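Local atomic coordinates of acyl-coenzyme A oxidase acox-1.2 (Caenorhabditis elegans, PDB entry 5K3J), a protein that catalyses the FAD-dependent desaturation of ascaroside-CoA pheromone precursors with a five-carbon omega side chain, the first step of their peroxisomal beta-oxidation. Residues 12-15 with 16-20; 27-30 with 31-35; 490-493 with 494-498; 540-543 with 544-547. All coordinates share one frame; numbering follows the deposited sequence.

Contact 1 (12-15 with 16-20); sequences PELL and EERRM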
loop_
_atom_site.group_PDB
_atom_site.type_symbol
_atom_site.label_atom_id
_atom_site.label_comp_id
_atom_site.label_asym_id
_atom_site.label_seq_id
_atom_site.Cartn_x
_atom_site.Cartn_y
_atom_site.Cartn_z
ATOM N N PRO A 12 15.007 -28.745 4.296
ATOM C CA PRO A 12 15.553 -28.865 5.653
ATOM C C PRO A 12 15.569 -27.532 6.398
ATOM O O PRO A 12 15.470 -27.513 7.626
ATOM C CB PRO A 12 16.973 -29.373 5.408
ATOM C CG PRO A 12 16.855 -30.158 4.158
ATOM C CD PRO A 12 15.865 -29.419 3.304
ATOM N N GLU A 13 15.684 -26.437 5.651
ATOM C CA GLU A 13 15.584 -25.098 6.218
ATOM C C GLU A 13 14.263 -24.935 6.971
ATOM O O GLU A 13 14.231 -24.411 8.086
ATOM C CB GLU A 13 15.699 -24.036 5.119
ATOM C CG GLU A 13 16.969 -24.110 4.278
ATOM C CD GLU A 13 18.161 -23.446 4.937
ATOM O OE1 GLU A 13 18.188 -23.350 6.181
ATOM O OE2 GLU A 13 19.073 -23.015 4.200
ATOM N N LEU A 14 13.176 -25.394 6.358
ATOM C CA LEU A 14 11.862 -25.327 6.986
ATOM C C LEU A 14 11.605 -26.512 7.912
ATOM O O LEU A 14 10.852 -26.398 8.882
ATOM C CB LEU A 14 10.760 -25.259 5.930
ATOM C CG LEU A 14 10.515 -23.894 5.288
ATOM C CD1 LEU A 14 9.144 -23.846 4.625
ATOM C CD2 LEU A 14 10.657 -22.775 6.311
ATOM N N LEU A 15 12.224 -27.649 7.607
ATOM C CA LEU A 15 12.047 -28.845 8.421
ATOM C C LEU A 15 12.567 -28.634 9.837
ATOM O O LEU A 15 11.956 -29.088 10.805
ATOM C CB LEU A 15 12.749 -30.045 7.784
ATOM C CG LEU A 15 12.587 -31.360 8.551
ATOM C CD1 LEU A 15 11.118 -31.715 8.695
ATOM C CD2 LEU A 15 13.356 -32.495 7.882
ATOM N N GLU A 16 13.694 -27.937 9.951
ATOM C CA GLU A 16 14.321 -27.717 11.248
ATOM C C GLU A 16 13.602 -26.611 12.015
ATOM O O GLU A 16 13.734 -26.505 13.232
ATOM C CB GLU A 16 15.808 -27.380 11.085
ATOM C CG GLU A 16 16.098 -25.967 10.608
ATOM C CD GLU A 16 17.584 -25.656 10.586
ATOM O OE1 GLU A 16 18.392 -26.586 10.802
ATOM O OE2 GLU A 16 17.947 -24.482 10.354
ATOM N N GLU A 17 12.837 -25.798 11.291
ATOM C CA GLU A 17 12.008 -24.764 11.901
ATOM C C GLU A 17 10.740 -25.367 12.499
ATOM O O GLU A 17 10.224 -24.883 13.507
ATOM C CB GLU A 17 11.642 -23.691 10.872
ATOM C CG GLU A 17 12.803 -22.802 10.453
ATOM C CD GLU A 17 13.203 -21.807 11.526
ATOM O OE1 GLU A 17 12.387 -21.544 12.437
ATOM O OE2 GLU A 17 14.335 -21.285 11.456
ATOM N N ARG A 18 10.247 -26.432 11.873
ATOM C CA ARG A 18 9.010 -27.076 12.299
ATOM C C ARG A 18 9.261 -28.113 13.385
ATOM O O ARG A 18 8.350 -28.484 14.125
ATOM C CB ARG A 18 8.313 -27.717 11.099
ATOM C CG ARG A 18 7.766 -26.704 10.111
ATOM C CD ARG A 18 7.375 -27.347 8.789
ATOM N NE ARG A 18 6.794 -26.364 7.880
ATOM C CZ ARG A 18 6.524 -26.591 6.598
ATOM N NH1 ARG A 18 6.787 -27.774 6.054
ATOM N NH2 ARG A 18 5.992 -25.628 5.854
ATOM N N ARG A 19 10.504 -28.573 13.480
ATOM C CA ARG A 19 10.900 -29.491 14.539
ATOM C C ARG A 19 10.917 -28.750 15.876
ATOM O O ARG A 19 10.946 -29.364 16.942
ATOM C CB ARG A 19 12.273 -30.100 14.243
ATOM C CG ARG A 19 12.390 -31.587 14.546
ATOM C CD ARG A 19 12.017 -32.437 13.340
ATOM N NE ARG A 19 10.696 -33.044 13.469
ATOM C CZ ARG A 19 10.284 -34.079 12.745
ATOM N NH1 ARG A 19 9.067 -34.576 12.918
ATOM N NH2 ARG A 19 11.097 -34.623 11.846
ATOM N N MET A 20 10.887 -27.420 15.803
ATOM C CA MET A 20 10.921 -26.564 16.984
ATOM C C MET A 20 9.521 -26.265 17.520
ATOM O O MET A 20 9.362 -25.419 18.399
ATOM C CB MET A 20 11.629 -25.242 16.673
ATOM C CG MET A 20 12.992 -25.390 16.018
ATOM S SD MET A 20 13.790 -23.813 15.637
ATOM C CE MET A 20 14.499 -23.380 17.223
#

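Contact 2 (27-30 with 31-35); sequences KMAA and VIYGS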
loop_
_atom_site.group_PDB
_atom_site.type_symbol
_atom_site.label_atom_id
_atom_site.label_comp_id
_atom_site.label_asym_id
_atom_site.label_seq_id
_atom_site.Cartn_x
_atom_site.Cartn_y
_atom_site.Cartn_z
ATOM N N LYS A 27 -4.291 -28.646 16.660
ATOM C CA LYS A 27 -4.998 -28.068 17.796
ATOM C C LYS A 27 -5.134 -26.564 17.635
ATOM O O LYS A 27 -6.183 -25.993 17.938
ATOM C CB LYS A 27 -4.279 -28.391 19.105
ATOM C CG LYS A 27 -4.845 -29.592 19.840
ATOM C CD LYS A 27 -4.588 -30.885 19.082
ATOM C CE LYS A 27 -5.171 -32.077 19.822
ATOM N NZ LYS A 27 -4.617 -32.184 21.199
ATOM N N MET A 28 -4.069 -25.922 17.164
ATOM C CA MET A 28 -4.099 -24.483 16.940
ATOM C C MET A 28 -5.088 -24.126 15.834
ATOM O O MET A 28 -5.806 -23.132 15.930
ATOM C CB MET A 28 -2.712 -23.955 16.586
ATOM C CG MET A 28 -2.697 -22.462 16.303
ATOM S SD MET A 28 -2.947 -21.448 17.768
ATOM C CE MET A 28 -1.295 -21.454 18.451
ATOM N N ALA A 29 -5.119 -24.949 14.791
ATOM C CA ALA A 29 -6.042 -24.746 13.679
ATOM C C ALA A 29 -7.478 -24.735 14.183
ATOM O O ALA A 29 -8.281 -23.893 13.774
ATOM C CB ALA A 29 -5.857 -25.820 12.628
ATOM N N ALA A 30 -7.789 -25.674 15.075
ATOM C CA ALA A 30 -9.119 -25.794 15.660
ATOM C C ALA A 30 -9.526 -24.520 16.386
ATOM O O ALA A 30 -10.682 -24.097 16.336
ATOM C CB ALA A 30 -9.165 -26.982 16.607
ATOM N N VAL A 31 -8.559 -23.913 17.061
ATOM C CA VAL A 31 -8.785 -22.663 17.770
ATOM C C VAL A 31 -9.037 -21.527 16.786
ATOM O O VAL A 31 -10.010 -20.784 16.912
ATOM C CB VAL A 31 -7.587 -22.304 18.664
ATOM C CG1 VAL A 31 -7.785 -20.944 19.314
ATOM C CG2 VAL A 31 -7.369 -23.382 19.713
ATOM N N ILE A 32 -8.144 -21.404 15.807
ATOM C CA ILE A 32 -8.232 -20.367 14.782
ATOM C C ILE A 32 -9.584 -20.372 14.074
ATOM O O ILE A 32 -10.190 -19.322 13.863
ATOM C CB ILE A 32 -7.112 -20.532 13.732
ATOM C CG1 ILE A 32 -5.753 -20.192 14.350
ATOM C CG2 ILE A 32 -7.381 -19.661 12.509
ATOM C CD1 ILE A 32 -4.575 -20.536 13.473
ATOM N N TYR A 33 -10.064 -21.560 13.727
ATOM C CA TYR A 33 -11.280 -21.670 12.932
ATOM C C TYR A 33 -12.531 -21.899 13.775
ATOM O O TYR A 33 -13.626 -22.065 13.236
ATOM C CB TYR A 33 -11.118 -22.782 11.899
ATOM C CG TYR A 33 -10.107 -22.430 10.837
ATOM C CD1 TYR A 33 -10.367 -21.420 9.922
ATOM C CD2 TYR A 33 -8.889 -23.094 10.756
ATOM C CE1 TYR A 33 -9.452 -21.083 8.952
ATOM C CE2 TYR A 33 -7.962 -22.764 9.787
ATOM C CZ TYR A 33 -8.253 -21.761 8.886
ATOM O OH TYR A 33 -7.334 -21.423 7.919
ATOM N N GLY A 34 -12.365 -21.902 15.095
ATOM C CA GLY A 34 -13.494 -21.902 16.012
ATOM C C GLY A 34 -13.976 -23.256 16.496
ATOM O O GLY A 34 -14.695 -23.342 17.494
ATOM N N SER A 35 -13.591 -24.316 15.794
ATOM C CA SER A 35 -14.000 -25.659 16.187
ATOM C C SER A 35 -13.135 -26.727 15.539
ATOM O O SER A 35 -12.693 -26.578 14.400
ATOM C CB SER A 35 -15.467 -25.903 15.829
ATOM O OG SER A 35 -15.647 -25.947 14.427
#

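Contact 3 (490-493 with 494-498); sequences MARR and QAWKA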
loop_
_atom_site.group_PDB
_atom_site.type_symbol
_atom_site.label_atom_id
_atom_site.label_comp_id
_atom_site.label_asym_id
_atom_site.label_seq_id
_atom_site.Cartn_x
_atom_site.Cartn_y
_atom_site.Cartn_z
ATOM N N MET A 490 -6.335 6.159 28.624
ATOM C CA MET A 490 -6.058 6.612 27.254
ATOM C C MET A 490 -7.356 6.762 26.466
ATOM O O MET A 490 -7.728 7.861 26.056
ATOM C CB MET A 490 -5.127 5.647 26.506
ATOM C CG MET A 490 -3.785 5.391 27.144
ATOM S SD MET A 490 -2.760 4.387 26.046
ATOM C CE MET A 490 -3.522 2.780 26.210
ATOM N N ALA A 491 -8.025 5.632 26.244
ATOM C CA ALA A 491 -9.342 5.592 25.620
ATOM C C ALA A 491 -10.317 6.525 26.329
ATOM O O ALA A 491 -10.755 7.524 25.758
ATOM C CB ALA A 491 -9.882 4.169 25.623
ATOM N N ARG A 492 -10.651 6.185 27.573
ATOM C CA ARG A 492 -11.509 7.013 28.418
ATOM C C ARG A 492 -11.020 8.453 28.456
ATOM O O ARG A 492 -11.811 9.393 28.363
ATOM C CB ARG A 492 -11.562 6.449 29.837
ATOM C CG ARG A 492 -12.286 7.334 30.839
ATOM C CD ARG A 492 -12.041 6.876 32.274
ATOM N NE ARG A 492 -12.313 5.453 32.463
ATOM C CZ ARG A 492 -11.374 4.532 32.660
ATOM N NH1 ARG A 492 -10.094 4.884 32.700
ATOM N NH2 ARG A 492 -11.712 3.260 32.823
ATOM N N ARG A 493 -9.706 8.605 28.600
ATOM C CA ARG A 493 -9.047 9.908 28.589
ATOM C C ARG A 493 -9.438 10.700 27.347
ATOM O O ARG A 493 -10.081 11.745 27.440
ATOM C CB ARG A 493 -7.527 9.733 28.641
ATOM C CG ARG A 493 -6.784 10.686 29.569
ATOM C CD ARG A 493 -6.754 12.112 29.041
ATOM N NE ARG A 493 -7.793 12.937 29.650
ATOM C CZ ARG A 493 -7.776 14.266 29.670
ATOM N NH1 ARG A 493 -8.767 14.933 30.246
ATOM N NH2 ARG A 493 -6.767 14.928 29.118
ATOM N N GLN A 494 -9.050 10.179 26.187
ATOM C CA GLN A 494 -9.301 10.834 24.909
ATOM C C GLN A 494 -10.788 11.015 24.637
ATOM O O GLN A 494 -11.201 12.049 24.113
ATOM C CB GLN A 494 -8.661 10.032 23.775
ATOM C CG GLN A 494 -8.825 10.643 22.391
ATOM C CD GLN A 494 -8.045 11.927 22.223
ATOM O OE1 GLN A 494 -6.985 12.106 22.824
ATOM N NE2 GLN A 494 -8.567 12.833 21.405
ATOM N N ALA A 495 -11.581 10.003 24.986
ATOM C CA ALA A 495 -13.028 10.028 24.769
ATOM C C ALA A 495 -13.663 11.278 25.371
ATOM O O ALA A 495 -14.377 12.013 24.688
ATOM C CB ALA A 495 -13.673 8.776 25.349
ATOM N N TRP A 496 -13.399 11.509 26.653
ATOM C CA TRP A 496 -13.836 12.724 27.327
ATOM C C TRP A 496 -13.156 13.952 26.736
ATOM O O TRP A 496 -13.800 14.966 26.465
ATOM C CB TRP A 496 -13.541 12.640 28.826
ATOM C CG TRP A 496 -14.525 11.826 29.592
ATOM C CD1 TRP A 496 -14.475 10.483 29.827
ATOM C CD2 TRP A 496 -15.710 12.304 30.238
ATOM N NE1 TRP A 496 -15.557 10.095 30.577
ATOM C CE2 TRP A 496 -16.331 11.193 30.843
ATOM C CE3 TRP A 496 -16.307 13.562 30.364
ATOM C CZ2 TRP A 496 -17.519 11.302 31.561
ATOM C CZ3 TRP A 496 -17.486 13.668 31.077
ATOM C CH2 TRP A 496 -18.080 12.544 31.667
ATOM N N LYS A 497 -11.847 13.841 26.538
ATOM C CA LYS A 497 -11.022 14.936 26.041
ATOM C C LYS A 497 -11.530 15.470 24.705
ATOM O O LYS A 497 -11.504 16.675 24.462
ATOM C CB LYS A 497 -9.568 14.476 25.904
ATOM C CG LYS A 497 -8.529 15.589 25.882
ATOM C CD LYS A 497 -8.112 15.955 24.469
ATOM C CE LYS A 497 -6.963 16.946 24.496
ATOM N NZ LYS A 497 -5.750 16.392 25.162
ATOM N N ALA A 498 -11.995 14.569 23.845
ATOM C CA ALA A 498 -12.494 14.965 22.534
ATOM C C ALA A 498 -13.937 15.457 22.617
ATOM O O ALA A 498 -14.318 16.410 21.935
ATOM C CB ALA A 498 -12.381 13.809 21.549
#

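Contact 4 (540-543 with 544-547); sequences MRRV and SRIE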
loop_
_atom_site.group_PDB
_atom_site.type_symbol
_atom_site.label_atom_id
_atom_site.label_comp_id
_atom_site.label_asym_id
_atom_site.label_seq_id
_atom_site.Cartn_x
_atom_site.Cartn_y
_atom_site.Cartn_z
ATOM N N MET A 540 -7.893 -11.730 24.837
ATOM C CA MET A 540 -7.807 -12.266 26.192
ATOM C C MET A 540 -8.879 -13.305 26.490
ATOM O O MET A 540 -8.592 -14.357 27.062
ATOM C CB MET A 540 -7.906 -11.136 27.215
ATOM C CG MET A 540 -6.736 -10.178 27.202
ATOM S SD MET A 540 -6.384 -9.578 28.862
ATOM C CE MET A 540 -6.240 -11.133 29.740
ATOM N N ARG A 541 -10.114 -13.006 26.099
ATOM C CA ARG A 541 -11.243 -13.882 26.400
ATOM C C ARG A 541 -11.155 -15.218 25.673
ATOM O O ARG A 541 -11.785 -16.197 26.079
ATOM C CB ARG A 541 -12.561 -13.189 26.053
ATOM C CG ARG A 541 -12.901 -12.025 26.971
ATOM C CD ARG A 541 -14.354 -11.621 26.830
ATOM N NE ARG A 541 -14.606 -10.920 25.577
ATOM C CZ ARG A 541 -14.629 -9.597 25.460
ATOM N NH1 ARG A 541 -14.421 -8.831 26.525
ATOM N NH2 ARG A 541 -14.866 -9.037 24.283
ATOM N N ARG A 542 -10.366 -15.263 24.605
ATOM C CA ARG A 542 -10.234 -16.483 23.821
ATOM C C ARG A 542 -9.138 -17.403 24.348
ATOM O O ARG A 542 -9.284 -18.625 24.323
ATOM C CB ARG A 542 -9.952 -16.151 22.358
ATOM C CG ARG A 542 -9.929 -17.376 21.462
ATOM C CD ARG A 542 -11.237 -18.138 21.585
ATOM N NE ARG A 542 -11.243 -19.386 20.829
ATOM C CZ ARG A 542 -10.943 -20.577 21.340
ATOM N NH1 ARG A 542 -10.987 -21.656 20.571
ATOM N NH2 ARG A 542 -10.600 -20.692 22.616
ATOM N N VAL A 543 -8.036 -16.824 24.813
ATOM C CA VAL A 543 -6.907 -17.632 25.258
ATOM C C VAL A 543 -7.131 -18.172 26.671
ATOM O O VAL A 543 -6.814 -19.327 26.955
ATOM C CB VAL A 543 -5.585 -16.835 25.195
ATOM C CG1 VAL A 543 -5.220 -16.555 23.750
ATOM C CG2 VAL A 543 -5.688 -15.536 25.976
ATOM N N SER A 544 -7.695 -17.345 27.545
ATOM C CA SER A 544 -7.988 -17.769 28.908
ATOM C C SER A 544 -9.317 -18.510 28.944
ATOM O O SER A 544 -10.285 -18.048 29.548
ATOM C CB SER A 544 -8.011 -16.568 29.859
ATOM O OG SER A 544 -8.879 -15.551 29.388
ATOM N N ARG A 545 -9.349 -19.670 28.294
ATOM C CA ARG A 545 -10.595 -20.393 28.081
ATOM C C ARG A 545 -10.354 -21.812 27.567
ATOM O O ARG A 545 -11.147 -22.719 27.828
ATOM C CB ARG A 545 -11.479 -19.610 27.102
ATOM C CG ARG A 545 -12.636 -20.395 26.516
ATOM C CD ARG A 545 -13.583 -19.477 25.776
ATOM N NE ARG A 545 -14.354 -20.194 24.768
ATOM C CZ ARG A 545 -14.573 -19.739 23.541
ATOM N NH1 ARG A 545 -14.083 -18.564 23.171
ATOM N NH2 ARG A 545 -15.285 -20.457 22.684
ATOM N N ILE A 546 -9.243 -22.007 26.861
ATOM C CA ILE A 546 -9.005 -23.264 26.159
ATOM C C ILE A 546 -8.091 -24.234 26.911
ATOM O O ILE A 546 -7.145 -23.831 27.593
ATOM C CB ILE A 546 -8.409 -23.002 24.744
ATOM C CG1 ILE A 546 -8.699 -24.179 23.808
ATOM C CG2 ILE A 546 -6.910 -22.691 24.804
ATOM C CD1 ILE A 546 -10.169 -24.484 23.654
ATOM N N GLU A 547 -8.405 -25.521 26.797
ATOM C CA GLU A 547 -7.508 -26.571 27.259
ATOM C C GLU A 547 -6.389 -26.722 26.236
ATOM O O GLU A 547 -6.318 -25.943 25.285
ATOM C CB GLU A 547 -8.254 -27.890 27.458
ATOM C CG GLU A 547 -9.674 -27.891 26.917
ATOM C CD GLU A 547 -10.717 -27.864 28.017
ATOM O OE1 GLU A 547 -11.324 -28.922 28.283
ATOM O OE2 GLU A 547 -10.932 -26.787 28.612
#

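Contact 1 (12-15 with 16-20)
L14 and R18 meet one turn apart on the short helix 12-18 near the N terminus, a helix of barely two turns. Among the backbone bonds, E16 N donates to P12 O with a fairly straight N-H (155°), and R18 N and R19 N reach L14 O and L15 O in the same i to i+4 manner. A second, weak bond from E17 N to L14 O (3.2 Å) and another from R18 N to L15 O mean that both carbonyls are shared between neighbouring amides.

The closest side-chain contact is between R18 and L14. With CG anti to the carbonyl carbon (chi1 -69°) and the chain extended as far as NE, R18 runs back past L14 O and lays one guanidinium face against L14 CD1, which lies 3.8 Å from R18 NH2. Its nitrogens are held elsewhere: NH1 by a salt bridge to D10, NE by one to D606, and NH2 by a hydrogen bond to R622 O. With an alanine here, D10 and D606 would probably lose this cationic partner and L14 CD1 the flat group against it.

Three glutamates share basic partners. E13 OE1 and E16 OE2 stand 4.3 Å apart, a repulsion probably offset by R319, which pairs with E13, and by K331, which pairs with both E16 and E17; R598 adds a second partner for E17. The stems of E16 and E17 lie along the preceding turn, E17 CG resting 3.2 Å from E13 O.

Contact 2 (27-30 with 31-35)
M28 and I32 cross at an angle one helical turn apart, near the C-terminal end of helix 25-32. M28 holds CG anti to its backbone N (chi1 178°) and then bends at the next two torsions, while I32 directs CG1 and CD1 back over the preceding turn. The two chains therefore meet through their middle and end respectively, M28 CG against I32 CD1 at 3.9 Å, and I32 CG1 also lies beside M28 O.

The other branch of I32 serves the ring of Y33: CG2 sits over the ring centre, 4.0 Å above its plane. Y33 CD2 approaches A29 O to 3.2 Å, obliquely to the ring, and A29 CB is a more distant neighbour of the same ring atom. V31 sets CG2 beside K27 O, 3.4 Å away. The backbone is regularly bonded, with I32 N donating to M28 O at 171° and Y33 N to A29 O at 2.9 Å. This is the last turn of a helix in the acyl-CoA oxidase N-terminal region, ended by a glycine: the positive phi of G34 takes the chain out of the helix and would press any CB against the preceding carbonyl. S35 follows directly as the N-cap of helix 36-49, its OG accepting from F38 N.

The apolar side chains pack against two helices: M28 on V554 and L555 of helix 549-569, M28 and I32 both on Y350 of helix 343-363, and V31 on F354 there. The Y33 hydroxyl hydrogen-bonds F608 O, joining this N-terminal helix to the loop after helix 601-606.

Contact 3 (490-493 with 494-498)
Two bends, at chi2 (-71°) and chi3 (98°), fold R493 along the surface of helix 481-507 toward K497, whose own chain leaves with CG anti to its backbone N. The result is an i to i+4 pair on one long alpha-helix: K497 CG lies over one face of the R493 guanidinium, offset toward its rim and 3.7 Å from R493 NH2. The cationic ends are close as well, R493 NH2 and K497 NZ being 4.3 Å apart. K497 NZ forms a salt bridge with D584 of the second subunit, which probably eases this repulsion and ties the helix to the dimer interface. A serine in its place would probably deprive K497 CG of the R493 guanidinium against it and leave the lysine stem freer to turn.

On another flank R492 and W496 make the same spacing, R492 CG meeting W496 CD1 at 4.0 Å, with guanidinium and indole planes 35° apart. R492, bent at chi3, hydrogen-bonds Y467 O through NH2.

Four successive backbone bonds carry these pairs, among them a nearly straight one from Q494 N to M490 O and K497 N to R493 O at 2.9 Å; the helix is kinked where the amides of M490 and R493 lack a bond to the preceding turn. Q494 directs its amide elsewhere, NE2 bonding to E522 of helix 520-543, and its side chain packs on A526 and Y573, two residues of the ATP site, so it stands in the second shell about 7 Å from the nucleotide. Beside the indole, R492 O lies at the ring edge, in its plane, 3.2 Å from W496 CD1.

Contact 4 (540-543 with 544-547)
S544 and M540 are joined twice through one acceptor. The S544 hydroxyl donates to M540 O at 2.6 Å, coming from above the carbonyl plane, while S544 N donates to the same oxygen at 3.2 Å from the opposite face. OG can do this because chi1 (53°) sets it between the backbone N and the carbonyl carbon, turned back over the last helical turn.

Alongside this, two arginines overlap. R545 is extended from CG to NE and crosses R542, bringing R545 NH1 to 3.3 Å from R542 CD and to 3.8 Å from R542 NE. R542 NH2 lies over one face of the R545 guanidinium, offset toward its rim, and the two planes are 35° apart; the two like-charged groups thus overlap at a slant, with no hydrogen bond between them. I546 meets that same nitrogen, I546 CB lying 3.8 Å from R542 NH2. I546 CD1 lies at the edge of the R542 guanidinium, in its plane.

These groups gather where helix 520-543 ends. S544 is the first residue to leave helical geometry and forms the centre of an inverse gamma turn, closed by a weak bond from R545 N to V543 O at 2.9 Å. That turn swings the chain sharply enough for R545 CB to come back beside R541 O and for I546 to face the helix it has just left.

Further out, V543 packs on L555 and L559 of helix 549-569, and M540 also touches L559. R541 forms a salt bridge to E358 of helix 343-363.

From the N terminus the four contacts follow in series, none nested and none crossing, and each closes only a local turn. Contact 1 lies on helix 12-18, contact 2 on the next helix, 25-32, with their centres about 22 Å apart. Contact 3 comes much later, within helix 481-507, and contact 4 ends helix 520-543 at the loop leading to helix 549-569. Contacts 2 and 4, remote in sequence, do touch: V31 CG1 packs on R542 NH1 at 3.5 Å, joining the N-terminal region to the C-terminal helices. Contacts 1 and 3 touch none of the others; contact 3 has its nearest atoms about 13 Å from contact 4 and about 32 Å from contact 1.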